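Local atomic coordinates of uncharacterized protein (Cytophaga hutchinsonii ATCC 33406, PDB entry 3FF4), a protein that is of unknown function but, as a member of the CoA-binding family with a Rossmann-type fold, probably binds coenzyme A or a related nucleotide. Residues A[8-13]-A[64-69]; A[32-37]-A[45-50]; A[51-56]-A[72-77]; A[58-63]-A[82-87]. All coordinates share one frame; numbering follows the deposited sequence. Where two conformers were deposited one is given.

Contact 1. Residues A[8-13]-A[64-69]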
loop_
_atom_site.group_PDB
_atom_site.type_symbol
_atom_site.label_atom_id
_atom_site.label_comp_id
_atom_site.label_asym_id
_atom_site.label_seq_id
_atom_site.Cartn_x
_atom_site.Cartn_y
_atom_site.Cartn_z
ATOM N N LEU A 8 4.822 0.911 0.383
ATOM C CA LEU A 8 4.336 0.390 1.669
ATOM C C LEU A 8 2.991 -0.313 1.407
ATOM O O LEU A 8 2.065 0.299 0.846
ATOM C CB LEU A 8 4.193 1.535 2.696
ATOM C CG LEU A 8 3.882 1.173 4.158
ATOM C CD1 LEU A 8 4.602 2.191 5.038
ATOM C CD2 LEU A 8 2.363 1.187 4.414
ATOM N N ILE A 9 2.896 -1.582 1.806
ATOM C CA ILE A 9 1.632 -2.356 1.724
ATOM C C ILE A 9 0.917 -2.273 3.046
ATOM O O ILE A 9 1.409 -2.795 4.063
ATOM C CB ILE A 9 1.923 -3.847 1.419
ATOM C CG1 ILE A 9 2.845 -3.953 0.187
ATOM C CG2 ILE A 9 0.581 -4.684 1.334
ATOM C CD1 ILE A 9 3.328 -5.404 -0.164
ATOM N N LEU A 10 -0.245 -1.630 3.035
ATOM C CA LEU A 10 -1.037 -1.442 4.217
ATOM C C LEU A 10 -2.223 -2.426 4.200
ATOM O O LEU A 10 -3.117 -2.350 3.343
ATOM C CB LEU A 10 -1.510 0.021 4.302
ATOM C CG LEU A 10 -2.184 0.455 5.603
ATOM C CD1 LEU A 10 -1.222 0.246 6.780
ATOM C CD2 LEU A 10 -2.626 1.919 5.552
ATOM N N GLY A 11 -2.220 -3.328 5.175
ATOM C CA GLY A 11 -3.035 -4.528 5.129
ATOM C C GLY A 11 -2.219 -5.772 4.783
ATOM O O GLY A 11 -2.790 -6.809 4.394
ATOM N N ALA A 12 -0.888 -5.711 4.940
ATOM C CA ALA A 12 -0.036 -6.881 4.645
ATOM C C ALA A 12 -0.479 -8.140 5.405
ATOM O O ALA A 12 -0.921 -8.059 6.560
ATOM C CB ALA A 12 1.399 -6.581 4.964
ATOM N N THR A 13 -0.371 -9.300 4.762
ATOM C CA THR A 13 -0.793 -10.581 5.385
ATOM C C THR A 13 0.143 -11.691 4.929
ATOM O O THR A 13 0.674 -11.615 3.808
ATOM C CB THR A 13 -2.290 -10.938 5.111
ATOM O OG1 THR A 13 -2.571 -12.251 5.632
ATOM C CG2 THR A 13 -2.635 -10.888 3.622
ATOM N N LEU A 64 -2.988 -0.020 -0.800
ATOM C CA LEU A 64 -4.001 -0.314 0.202
ATOM C C LEU A 64 -4.686 -1.659 0.006
ATOM O O LEU A 64 -5.253 -1.925 -1.072
ATOM C CB LEU A 64 -5.095 0.740 0.150
ATOM C CG LEU A 64 -4.819 2.105 0.761
ATOM C CD1 LEU A 64 -6.070 2.934 0.505
ATOM C CD2 LEU A 64 -4.580 1.955 2.258
ATOM N N TYR A 65 -4.657 -2.470 1.067
ATOM C CA TYR A 65 -5.400 -3.712 1.099
ATOM C C TYR A 65 -6.216 -3.801 2.370
ATOM O O TYR A 65 -6.255 -4.853 2.962
ATOM C CB TYR A 65 -4.472 -4.936 0.956
ATOM C CG TYR A 65 -3.940 -5.025 -0.439
ATOM C CD1 TYR A 65 -4.718 -5.586 -1.465
ATOM C CD2 TYR A 65 -2.682 -4.482 -0.767
ATOM C CE1 TYR A 65 -4.247 -5.636 -2.790
ATOM C CE2 TYR A 65 -2.195 -4.548 -2.101
ATOM C CZ TYR A 65 -2.978 -5.119 -3.083
ATOM O OH TYR A 65 -2.534 -5.159 -4.387
ATOM N N ILE A 66 -6.811 -2.694 2.815
ATOM C CA ILE A 66 -7.708 -2.694 3.973
ATOM C C ILE A 66 -9.005 -2.091 3.475
ATOM O O ILE A 66 -8.982 -1.256 2.583
ATOM C CB ILE A 66 -7.169 -1.855 5.168
ATOM C CG1 ILE A 66 -6.539 -0.552 4.665
ATOM C CG2 ILE A 66 -6.107 -2.634 5.974
ATOM C CD1 ILE A 66 -6.329 0.493 5.804
ATOM N N ASN A 67 -10.124 -2.540 4.021
ATOM C CA ASN A 67 -11.411 -2.085 3.566
ATOM C C ASN A 67 -11.633 -0.641 4.061
ATOM O O ASN A 67 -10.942 -0.193 5.014
ATOM C CB ASN A 67 -12.526 -3.066 4.010
ATOM C CG ASN A 67 -12.758 -3.091 5.550
ATOM O OD1 ASN A 67 -12.693 -2.073 6.239
ATOM N ND2 ASN A 67 -13.066 -4.276 6.071
ATOM N N PRO A 68 -12.581 0.080 3.431
ATOM C CA PRO A 68 -12.805 1.476 3.769
ATOM C C PRO A 68 -13.130 1.717 5.248
ATOM O O PRO A 68 -12.689 2.728 5.803
ATOM C CB PRO A 68 -13.970 1.879 2.854
ATOM C CG PRO A 68 -13.823 0.973 1.664
ATOM C CD PRO A 68 -13.405 -0.342 2.281
ATOM N N GLN A 69 -13.876 0.812 5.878
ATOM C CA GLN A 69 -14.158 0.927 7.316
ATOM C C GLN A 69 -12.860 0.960 8.142
ATOM O O GLN A 69 -12.681 1.843 8.988
ATOM C CB GLN A 69 -15.088 -0.196 7.799
ATOM C CG GLN A 69 -16.562 0.044 7.500
ATOM C CD GLN A 69 -17.372 -1.246 7.505
ATOM O OE1 GLN A 69 -16.875 -2.314 7.111
ATOM N NE2 GLN A 69 -18.623 -1.157 7.955
HETATM O O HOH W 1 -5.026 -7.773 3.382
#
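Two neighbouring parallel strands of a Rossmann-type sheet meet here at their C-terminal ends, where Leu-10 pairs with Leu-64 and Gly-11 passes Tyr-65. In Rossmann folds this edge of the sheet usually faces the nucleotide, so a similar role is probable here. The last rung of the pairing is the bond from Tyr-65 N to Leu-10 O, 2.8 Å long and nearly straight at 161°. On one face of the sheet Leu-10 and Leu-64 lie side by side and point the same way, their CD2 methyls 3.8 Å apart. Ile-66 holds CG1 between its backbone N and carbonyl carbon (chi1 41°), and the end of this branch, Ile-66 CD1, meets Leu-10 CD2 at 4.0 Å. The other branch, Ile-66 CG2, rests 3.7 Å from Gly-11 CA. Gly-11 has a positive phi (104°), a backbone shape that favours glycine. Ile-9 CG2 touches the Tyr-65 ring obliquely at CD2. Helix 19-30 packs on that ring through Tyr-19, Ala-20 and Ala-23. Beyond the last direct bond the two segments are bridged by a water, which donates to Gly-11 O at 2.6 Å and to Tyr-65 O at 3.2 Å.

Contact 2. Residues A[32-37]-A[45-50]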
loop_
_atom_site.group_PDB
_atom_site.type_symbol
_atom_site.label_atom_id
_atom_site.label_comp_id
_atom_site.label_asym_id
_atom_site.label_seq_id
_atom_site.Cartn_x
_atom_site.Cartn_y
_atom_site.Cartn_z
ATOM N N HIS A 32 11.088 -3.479 -6.677
ATOM C CA HIS A 32 10.684 -2.449 -5.723
ATOM C C HIS A 32 10.922 -2.924 -4.293
ATOM O O HIS A 32 10.696 -4.094 -3.995
ATOM C CB HIS A 32 9.200 -2.114 -5.898
ATOM C CG HIS A 32 8.856 -1.682 -7.292
ATOM N ND1 HIS A 32 9.083 -0.400 -7.752
ATOM C CD2 HIS A 32 8.331 -2.368 -8.332
ATOM C CE1 HIS A 32 8.690 -0.311 -9.013
ATOM N NE2 HIS A 32 8.236 -1.494 -9.390
ATOM N N GLU A 33 11.369 -2.019 -3.424
ATOM C CA GLU A 33 11.389 -2.280 -1.985
ATOM C C GLU A 33 9.950 -2.215 -1.444
ATOM O O GLU A 33 9.277 -1.186 -1.571
ATOM C CB GLU A 33 12.284 -1.272 -1.266
ATOM C CG GLU A 33 12.094 -1.259 0.236
ATOM C CD GLU A 33 13.090 -0.343 0.936
ATOM O OE1 GLU A 33 13.521 0.689 0.335
ATOM O OE2 GLU A 33 13.458 -0.678 2.082
ATOM N N PHE A 34 9.465 -3.327 -0.895
ATOM C CA PHE A 34 8.131 -3.342 -0.259
ATOM C C PHE A 34 8.272 -3.311 1.261
ATOM O O PHE A 34 9.251 -3.868 1.832
ATOM C CB PHE A 34 7.265 -4.535 -0.723
ATOM C CG PHE A 34 7.642 -5.843 -0.098
ATOM C CD1 PHE A 34 6.952 -6.316 1.032
ATOM C CD2 PHE A 34 8.692 -6.599 -0.616
ATOM C CE1 PHE A 34 7.321 -7.523 1.636
ATOM C CE2 PHE A 34 9.072 -7.804 -0.013
ATOM C CZ PHE A 34 8.368 -8.271 1.112
ATOM N N ILE A 35 7.315 -2.657 1.916
ATOM C CA ILE A 35 7.286 -2.625 3.374
ATOM C C ILE A 35 5.921 -3.087 3.908
ATOM O O ILE A 35 4.934 -2.377 3.706
ATOM C CB ILE A 35 7.612 -1.222 3.922
ATOM C CG1 ILE A 35 8.981 -0.743 3.397
ATOM C CG2 ILE A 35 7.568 -1.243 5.482
ATOM C CD1 ILE A 35 9.208 0.725 3.581
ATOM N N PRO A 36 5.872 -4.261 4.590
ATOM C CA PRO A 36 4.584 -4.811 5.045
ATOM C C PRO A 36 4.130 -4.240 6.393
ATOM O O PRO A 36 4.836 -4.405 7.419
ATOM C CB PRO A 36 4.854 -6.302 5.184
ATOM C CG PRO A 36 6.364 -6.431 5.355
ATOM C CD PRO A 36 7.013 -5.179 4.850
ATOM N N VAL A 37 2.974 -3.573 6.379
ATOM C CA VAL A 37 2.375 -2.982 7.567
ATOM C C VAL A 37 0.929 -3.473 7.667
ATOM O O VAL A 37 0.214 -3.602 6.669
ATOM C CB VAL A 37 2.427 -1.429 7.547
ATOM C CG1 VAL A 37 1.807 -0.808 8.817
ATOM C CG2 VAL A 37 3.853 -0.926 7.342
ATOM N N LEU A 45 7.535 -12.765 2.739
ATOM C CA LEU A 45 8.794 -12.912 2.002
ATOM C C LEU A 45 10.005 -12.465 2.809
ATOM O O LEU A 45 10.849 -11.726 2.313
ATOM C CB LEU A 45 8.716 -12.141 0.677
ATOM C CG LEU A 45 7.465 -12.460 -0.167
ATOM C CD1 LEU A 45 7.160 -11.377 -1.174
ATOM C CD2 LEU A 45 7.584 -13.818 -0.864
ATOM N N GLY A 46 10.089 -12.887 4.062
ATOM C CA GLY A 46 11.283 -12.608 4.854
ATOM C C GLY A 46 11.225 -11.367 5.735
ATOM O O GLY A 46 12.118 -11.160 6.549
ATOM N N LYS A 47 10.175 -10.546 5.596
ATOM C CA LYS A 47 10.060 -9.329 6.389
ATOM C C LYS A 47 8.947 -9.460 7.401
ATOM O O LYS A 47 7.808 -9.807 7.051
ATOM C CB LYS A 47 9.792 -8.124 5.498
ATOM C CG LYS A 47 10.963 -7.701 4.665
ATOM C CD LYS A 47 10.491 -6.742 3.595
ATOM C CE LYS A 47 11.636 -6.046 2.927
ATOM N NZ LYS A 47 11.780 -4.674 3.531
ATOM N N THR A 48 9.282 -9.190 8.660
ATOM C CA THR A 48 8.287 -9.152 9.726
ATOM C C THR A 48 7.249 -8.094 9.360
ATOM O O THR A 48 7.616 -6.987 8.990
ATOM C CB THR A 48 8.950 -8.766 11.082
ATOM O OG1 THR A 48 9.997 -9.697 11.407
ATOM C CG2 THR A 48 7.924 -8.746 12.217
ATOM N N ILE A 49 5.966 -8.419 9.465
ATOM C CA ILE A 49 4.917 -7.434 9.246
ATOM C C ILE A 49 4.955 -6.472 10.418
ATOM O O ILE A 49 4.916 -6.898 11.583
ATOM C CB ILE A 49 3.515 -8.092 9.177
ATOM C CG1 ILE A 49 3.469 -9.132 8.048
ATOM C CG2 ILE A 49 2.420 -7.006 9.028
ATOM C CD1 ILE A 49 2.202 -9.990 8.064
ATOM N N ILE A 50 5.032 -5.179 10.117
ATOM C CA ILE A 50 5.085 -4.144 11.155
ATOM C C ILE A 50 3.685 -3.895 11.718
ATOM O O ILE A 50 2.753 -3.497 10.989
ATOM C CB ILE A 50 5.748 -2.844 10.629
ATOM C CG1 ILE A 50 7.190 -3.141 10.179
ATOM C CG2 ILE A 50 5.678 -1.740 11.688
ATOM C CD1 ILE A 50 7.810 -2.117 9.255
#
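Lys-47 and Phe-34 slide past each other in opposite directions, and this pair sets the layout of the contact. The lysine lays CD over one face of the ring, 3.6 Å above the plane and offset toward the rim. This is a CH-pi contact. The ammonium group goes on to the backbone: Lys-47 NZ donates to Phe-34 O at 3.2 Å, nearly along the C=O axis. The chain bends at its last torsion (chi4 -100°), which places NZ at this carbonyl. Glu-33 OE2 lies 4.6 Å from Lys-47 NZ, beyond a salt bridge, and may add a mild attraction. Leu-45 crosses Phe-34 at about a right angle, with Leu-45 CB 3.9 Å from the ring atom Phe-34 CZ. Pro-36 is turned about square to Lys-47, and its CG meets Lys-47 CB at 3.8 Å. Further along, Ile-50 N donates to Pro-36 O at 2.8 Å with an angle of 172°. This bond belongs to a single bridge between Val-37 and Ile-50. The side chains of Ile-35 and Ile-50 cross obliquely, with Ile-35 CG2 3.9 Å from Ile-50 CD1. The contact thus lays 45-50 against 34-37, the outermost strand on this side of the parallel sheet. Strand 7-10 pairs with the other side of 34-37, and helix 19-30 packs on Phe-34 and Leu-45 through Ala-24.

Contact 3. Residues A[51-56]-A[72-77]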
loop_
_atom_site.group_PDB
_atom_site.type_symbol
_atom_site.label_atom_id
_atom_site.label_comp_id
_atom_site.label_asym_id
_atom_site.label_seq_id
_atom_site.Cartn_x
_atom_site.Cartn_y
_atom_site.Cartn_z
ATOM N N ASN A 51 3.526 -4.180 13.018
ATOM C CA ASN A 51 2.209 -4.090 13.626
ATOM C C ASN A 51 1.995 -2.756 14.305
ATOM O O ASN A 51 0.875 -2.436 14.666
ATOM C CB ASN A 51 1.939 -5.249 14.587
ATOM C CG ASN A 51 1.916 -6.595 13.894
ATOM O OD1 ASN A 51 2.438 -7.561 14.428
ATOM N ND2 ASN A 51 1.326 -6.668 12.696
ATOM N N GLU A 52 3.062 -1.981 14.500
ATOM C CA GLU A 52 2.881 -0.589 14.921
ATOM C C GLU A 52 2.775 0.280 13.672
ATOM O O GLU A 52 2.660 -0.234 12.554
ATOM C CB GLU A 52 4.014 -0.082 15.820
ATOM C CG GLU A 52 4.186 -0.854 17.107
ATOM C CD GLU A 52 4.721 -2.269 16.866
ATOM O OE1 GLU A 52 5.607 -2.434 15.988
ATOM O OE2 GLU A 52 4.243 -3.208 17.548
ATOM N N ARG A 53 2.790 1.593 13.873
ATOM C CA ARG A 53 2.737 2.527 12.768
ATOM C C ARG A 53 3.955 3.490 12.757
ATOM O O ARG A 53 3.805 4.697 12.984
ATOM C CB ARG A 53 1.387 3.256 12.765
ATOM C CG ARG A 53 0.182 2.322 12.612
ATOM C CD ARG A 53 0.144 1.622 11.220
ATOM N NE ARG A 53 -1.036 0.754 11.016
ATOM C CZ ARG A 53 -1.122 -0.550 11.341
ATOM N NH1 ARG A 53 -0.101 -1.198 11.916
ATOM N NH2 ARG A 53 -2.250 -1.223 11.102
ATOM N N PRO A 54 5.170 2.964 12.474
ATOM C CA PRO A 54 6.307 3.901 12.456
ATOM C C PRO A 54 6.225 4.811 11.219
ATOM O O PRO A 54 5.851 4.346 10.131
ATOM C CB PRO A 54 7.512 2.964 12.348
ATOM C CG PRO A 54 6.959 1.793 11.507
ATOM C CD PRO A 54 5.586 1.592 12.113
ATOM N N VAL A 55 6.553 6.098 11.381
ATOM C CA VAL A 55 6.553 7.013 10.229
ATOM C C VAL A 55 7.841 6.802 9.412
ATOM O O VAL A 55 8.906 7.315 9.749
ATOM C CB VAL A 55 6.338 8.497 10.627
ATOM C CG1 VAL A 55 6.274 9.385 9.378
ATOM C CG2 VAL A 55 5.057 8.642 11.449
ATOM N N ILE A 56 7.732 6.022 8.352
ATOM C CA ILE A 56 8.876 5.650 7.548
ATOM C C ILE A 56 9.099 6.723 6.487
ATOM O O ILE A 56 8.151 7.163 5.815
ATOM C CB ILE A 56 8.679 4.216 6.937
ATOM C CG1 ILE A 56 8.730 3.167 8.072
ATOM C CG2 ILE A 56 9.736 3.923 5.855
ATOM C CD1 ILE A 56 8.086 1.824 7.731
ATOM N N LEU A 72 -10.398 4.276 8.134
ATOM C CA LEU A 72 -10.656 5.411 9.030
ATOM C C LEU A 72 -9.545 5.620 10.061
ATOM O O LEU A 72 -9.044 6.727 10.232
ATOM C CB LEU A 72 -11.983 5.206 9.745
ATOM C CG LEU A 72 -13.221 5.886 9.170
ATOM C CD1 LEU A 72 -13.311 5.825 7.663
ATOM C CD2 LEU A 72 -14.480 5.273 9.825
ATOM N N SER A 73 -9.140 4.545 10.729
ATOM C CA SER A 73 -8.123 4.656 11.779
ATOM C C SER A 73 -6.713 4.907 11.202
ATOM O O SER A 73 -5.768 5.113 11.959
ATOM C CB SER A 73 -8.119 3.380 12.631
ATOM O OG SER A 73 -7.887 2.264 11.778
ATOM N N GLU A 74 -6.580 4.891 9.869
ATOM C CA GLU A 74 -5.266 5.032 9.204
ATOM C C GLU A 74 -5.050 6.340 8.418
ATOM O O GLU A 74 -3.950 6.572 7.900
ATOM C CB GLU A 74 -5.018 3.854 8.241
ATOM C CG GLU A 74 -5.191 2.457 8.840
ATOM C CD GLU A 74 -4.052 2.052 9.807
ATOM O OE1 GLU A 74 -2.970 2.682 9.846
ATOM O OE2 GLU A 74 -4.243 1.081 10.547
ATOM N N TYR A 75 -6.091 7.165 8.291
ATOM C CA TYR A 75 -6.026 8.414 7.501
ATOM C C TYR A 75 -4.806 9.274 7.884
ATOM O O TYR A 75 -3.994 9.653 7.041
ATOM C CB TYR A 75 -7.293 9.257 7.735
ATOM C CG TYR A 75 -8.555 8.858 6.984
ATOM C CD1 TYR A 75 -8.662 7.637 6.325
ATOM C CD2 TYR A 75 -9.674 9.708 6.981
ATOM C CE1 TYR A 75 -9.834 7.281 5.659
ATOM C CE2 TYR A 75 -10.841 9.357 6.314
ATOM C CZ TYR A 75 -10.909 8.148 5.650
ATOM O OH TYR A 75 -12.060 7.791 4.996
ATOM N N ASN A 76 -4.688 9.587 9.165
ATOM C CA ASN A 76 -3.608 10.460 9.616
ATOM C C ASN A 76 -2.238 9.821 9.444
ATOM O O ASN A 76 -1.275 10.522 9.166
ATOM C CB ASN A 76 -3.833 10.903 11.065
ATOM C CG ASN A 76 -4.962 11.896 11.182
ATOM O OD1 ASN A 76 -5.337 12.559 10.199
ATOM N ND2 ASN A 76 -5.535 12.002 12.384
ATOM N N TYR A 77 -2.165 8.495 9.577
ATOM C CA TYR A 77 -0.910 7.778 9.345
ATOM C C TYR A 77 -0.487 7.874 7.873
ATOM O O TYR A 77 0.666 8.202 7.558
ATOM C CB TYR A 77 -0.997 6.319 9.814
ATOM C CG TYR A 77 0.276 5.514 9.574
ATOM C CD1 TYR A 77 1.500 5.899 10.164
ATOM C CD2 TYR A 77 0.270 4.403 8.723
ATOM C CE1 TYR A 77 2.677 5.182 9.913
ATOM C CE2 TYR A 77 1.452 3.651 8.483
ATOM C CZ TYR A 77 2.627 4.061 9.070
ATOM O OH TYR A 77 3.758 3.351 8.834
#
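The loop 51-56 passes the start of helix 75-81 with its backbone well apart, the nearest CA atoms being those of Arg-53 and Tyr-77 at 7.3 Å. Side chains fill the gap. Arg-53 grips the Glu-74 carboxylate side-on with two nitrogens, one mainly to each oxygen. Its NE donates to Glu-74 OE1 at 3.0 Å, and its NH2 to Glu-74 OE2 at 3.1 Å. Both come in on the syn side but tilted out of the carboxylate plane, NH2 more so. The two flat groups are turned 24° from each other. A second bond from NE to OE2 is weak. The third nitrogen, Arg-53 NH1, donates to Glu-52 O at 3.0 Å from above the carbonyl plane, which helps fix the rotation of the guanidinium. Arg-53 CB stands 3.6 Å above the Tyr-77 ring plane, offset toward the rim, in a CH-pi contact. The arginine bends at chi2 (-66°), which brings Arg-53 CD over the same ring, 3.6 Å from Tyr-77 CE2. Tyr-77 OH donates to Pro-54 O at 2.7 Å, with that carbonyl at the ring edge. Salt bridge and tyrosine-to-carbonyl bond together join the loop leading to strand 61-64 to the N-terminal end of helix 75-81. Around this surface contact, Val-37 of strand 34-37 touches Arg-53. Strand 7-10 meets the helix side: Leu-10 touches Glu-74 and Leu-8 touches Tyr-77.

Contact 4. Residues A[58-63]-A[82-87]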
loop_
_atom_site.group_PDB
_atom_site.type_symbol
_atom_site.label_atom_id
_atom_site.label_comp_id
_atom_site.label_asym_id
_atom_site.label_seq_id
_atom_site.Cartn_x
_atom_site.Cartn_y
_atom_site.Cartn_z
ATOM N N GLY A 58 10.610 8.497 2.977
ATOM C CA GLY A 58 10.792 8.157 1.572
ATOM C C GLY A 58 9.824 7.172 0.929
ATOM O O GLY A 58 10.148 6.607 -0.111
ATOM N N VAL A 59 8.649 6.943 1.513
ATOM C CA VAL A 59 7.644 6.087 0.831
ATOM C C VAL A 59 7.120 6.779 -0.443
ATOM O O VAL A 59 6.630 7.908 -0.395
ATOM C CB VAL A 59 6.488 5.669 1.774
ATOM C CG1 VAL A 59 5.384 4.841 1.000
ATOM C CG2 VAL A 59 7.040 4.829 2.952
ATOM N N ASP A 60 7.233 6.121 -1.583
ATOM C CA ASP A 60 6.683 6.658 -2.826
ATOM C C ASP A 60 5.175 6.382 -2.910
ATOM O O ASP A 60 4.364 7.286 -3.186
ATOM C CB ASP A 60 7.418 6.042 -4.025
ATOM C CG ASP A 60 6.868 6.510 -5.372
ATOM O OD1 ASP A 60 7.552 7.300 -6.070
ATOM O OD2 ASP A 60 5.768 6.059 -5.763
ATOM N N THR A 61 4.816 5.125 -2.692
ATOM C CA THR A 61 3.467 4.641 -2.882
ATOM C C THR A 61 2.997 3.893 -1.640
ATOM O O THR A 61 3.706 3.027 -1.122
ATOM C CB THR A 61 3.400 3.676 -4.118
ATOM O OG1 THR A 61 3.706 4.398 -5.313
ATOM C CG2 THR A 61 2.013 3.046 -4.240
ATOM N N VAL A 62 1.803 4.223 -1.157
ATOM C CA VAL A 62 1.110 3.348 -0.218
ATOM C C VAL A 62 0.116 2.537 -1.079
ATOM O O VAL A 62 -0.685 3.104 -1.821
ATOM C CB VAL A 62 0.411 4.126 0.896
ATOM C CG1 VAL A 62 -0.470 3.181 1.774
ATOM C CG2 VAL A 62 1.465 4.897 1.766
ATOM N N THR A 63 0.210 1.216 -1.013
ATOM C CA THR A 63 -0.787 0.364 -1.684
ATOM C C THR A 63 -1.706 -0.302 -0.646
ATOM O O THR A 63 -1.265 -1.007 0.285
ATOM C CB THR A 63 -0.156 -0.642 -2.720
ATOM O OG1 THR A 63 -1.190 -1.295 -3.493
ATOM C CG2 THR A 63 0.771 -1.699 -2.016
ATOM N N LYS A 82 3.341 11.149 3.943
ATOM C CA LYS A 82 3.483 12.034 2.772
ATOM C C LYS A 82 3.917 11.270 1.505
ATOM O O LYS A 82 4.893 11.644 0.860
ATOM C CB LYS A 82 4.463 13.187 3.075
ATOM C CG LYS A 82 3.984 14.136 4.179
ATOM C CD LYS A 82 4.932 15.348 4.328
ATOM C CE LYS A 82 4.343 16.615 3.623
ATOM N NZ LYS A 82 5.375 17.656 3.239
ATOM N N PRO A 83 3.200 10.191 1.136
ATOM C CA PRO A 83 3.629 9.466 -0.062
ATOM C C PRO A 83 3.331 10.296 -1.301
ATOM O O PRO A 83 2.505 11.189 -1.226
ATOM C CB PRO A 83 2.712 8.243 -0.068
ATOM C CG PRO A 83 1.473 8.682 0.616
ATOM C CD PRO A 83 1.955 9.639 1.705
ATOM N N LYS A 84 3.961 9.993 -2.433
ATOM C CA LYS A 84 3.561 10.600 -3.710
ATOM C C LYS A 84 2.193 10.094 -4.182
ATOM O O LYS A 84 1.430 10.822 -4.798
ATOM C CB LYS A 84 4.595 10.292 -4.786
ATOM C CG LYS A 84 5.993 10.803 -4.450
ATOM C CD LYS A 84 6.906 10.659 -5.646
ATOM C CE LYS A 84 6.665 11.808 -6.625
ATOM N NZ LYS A 84 7.594 11.746 -7.781
ATOM N N ARG A 85 1.864 8.850 -3.853
ATOM C CA ARG A 85 0.701 8.208 -4.440
ATOM C C ARG A 85 0.123 7.189 -3.473
ATOM O O ARG A 85 0.868 6.517 -2.744
ATOM C CB ARG A 85 1.103 7.500 -5.746
ATOM C CG ARG A 85 0.017 6.591 -6.365
ATOM C CD ARG A 85 0.502 5.952 -7.658
ATOM N NE ARG A 85 1.633 5.053 -7.413
ATOM C CZ ARG A 85 2.265 4.357 -8.359
ATOM N NH1 ARG A 85 1.886 4.459 -9.654
ATOM N NH2 ARG A 85 3.285 3.567 -8.017
ATOM N N VAL A 86 -1.204 7.053 -3.482
ATOM C CA VAL A 86 -1.857 5.995 -2.744
ATOM C C VAL A 86 -2.713 5.197 -3.744
ATOM O O VAL A 86 -3.514 5.786 -4.482
ATOM C CB VAL A 86 -2.722 6.527 -1.581
ATOM C CG1 VAL A 86 -3.488 5.395 -0.902
ATOM C CG2 VAL A 86 -1.871 7.252 -0.510
ATOM N N ILE A 87 -2.510 3.881 -3.795
ATOM C CA ILE A 87 -3.291 3.014 -4.714
ATOM C C ILE A 87 -4.457 2.337 -3.972
ATOM O O ILE A 87 -4.250 1.676 -2.925
ATOM C CB ILE A 87 -2.441 1.919 -5.372
ATOM C CG1 ILE A 87 -1.269 2.532 -6.131
ATOM C CG2 ILE A 87 -3.335 1.012 -6.324
ATOM C CD1 ILE A 87 -0.247 1.516 -6.679
HETATM O O HOH W 2 7.323 10.385 0.960
HETATM O O HOH W 3 7.315 8.624 -8.466
#
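Thr-61, Val-62 and Thr-63 pair in parallel with Arg-85, Val-86 and Ile-87, as neighbouring strands of the Rossmann-type sheet. The backbone bonds come first. Arg-85 N donates to Asp-60 O at 3.0 Å, Val-62 N to Arg-85 O at 2.9 Å, and Ile-87 N to Val-62 O at 2.8 Å. Asp-60 O also takes a weak bond from Lys-84 N. Among side chains, the polar centre is Thr-61 OG1. The Arg-85 chain bends at chi3 (64°), which sets NE toward this oxygen. Arg-85 reaches Thr-61 OG1 side-on with two nitrogens, NE at 3.0 Å and NH2 at 2.9 Å, both close to the guanidinium plane. The same hydroxyl donates to Asp-60 OD2 at 2.7 Å, on the anti lone pair. A water bridges Asp-60 OD1 and Lys-84 NZ. Apolar contacts line both faces. On the Arg-85 face, Thr-61 CG2 meets Ile-87 CD1 at 3.7 Å, and Ile-87 CD1 lies over one face of the guanidinium toward its rim. On the other, Val-62 CG2 packs on Pro-83 CG at 4.0 Å. The chemistry implies a positive charge held in place on a buried strand. Its salt-bridge partner is the terminal carboxylate of Phe-122, through NH1 and OXT, and the Phe-122 ring adds a cation-pi contact. Thr-61 OG1 accepts two N-H bonds from Arg-85 and gives its own proton to Asp-60, which may add a further, indirect attraction.

In the fold
Contacts 1 and 4 pair neighbouring strands of the parallel sheet, and contact 2 adds 45-50 along its outer strand 34-37. Contact 3 packs a loop and a helix against it. Contact 1 lies centrally: Ile-9 N meets Ile-35 O of contact 2 at 2.9 Å, and Leu-8 O meets Thr-63 N of contact 4 at 2.8 Å. The centres of contacts 2 and 4 are about 15 Å apart, with nearest atoms about 5 Å apart. Contact 3 reaches contact 1 where Glu-74 CG packs on Ile-66 CD1 at 3.8 Å, and contact 2 where Ile-35 CG2 meets Ile-56 CD1, also at 3.8 Å. Any nucleotide site would probably lie near contact 1, at the C-terminal strand ends.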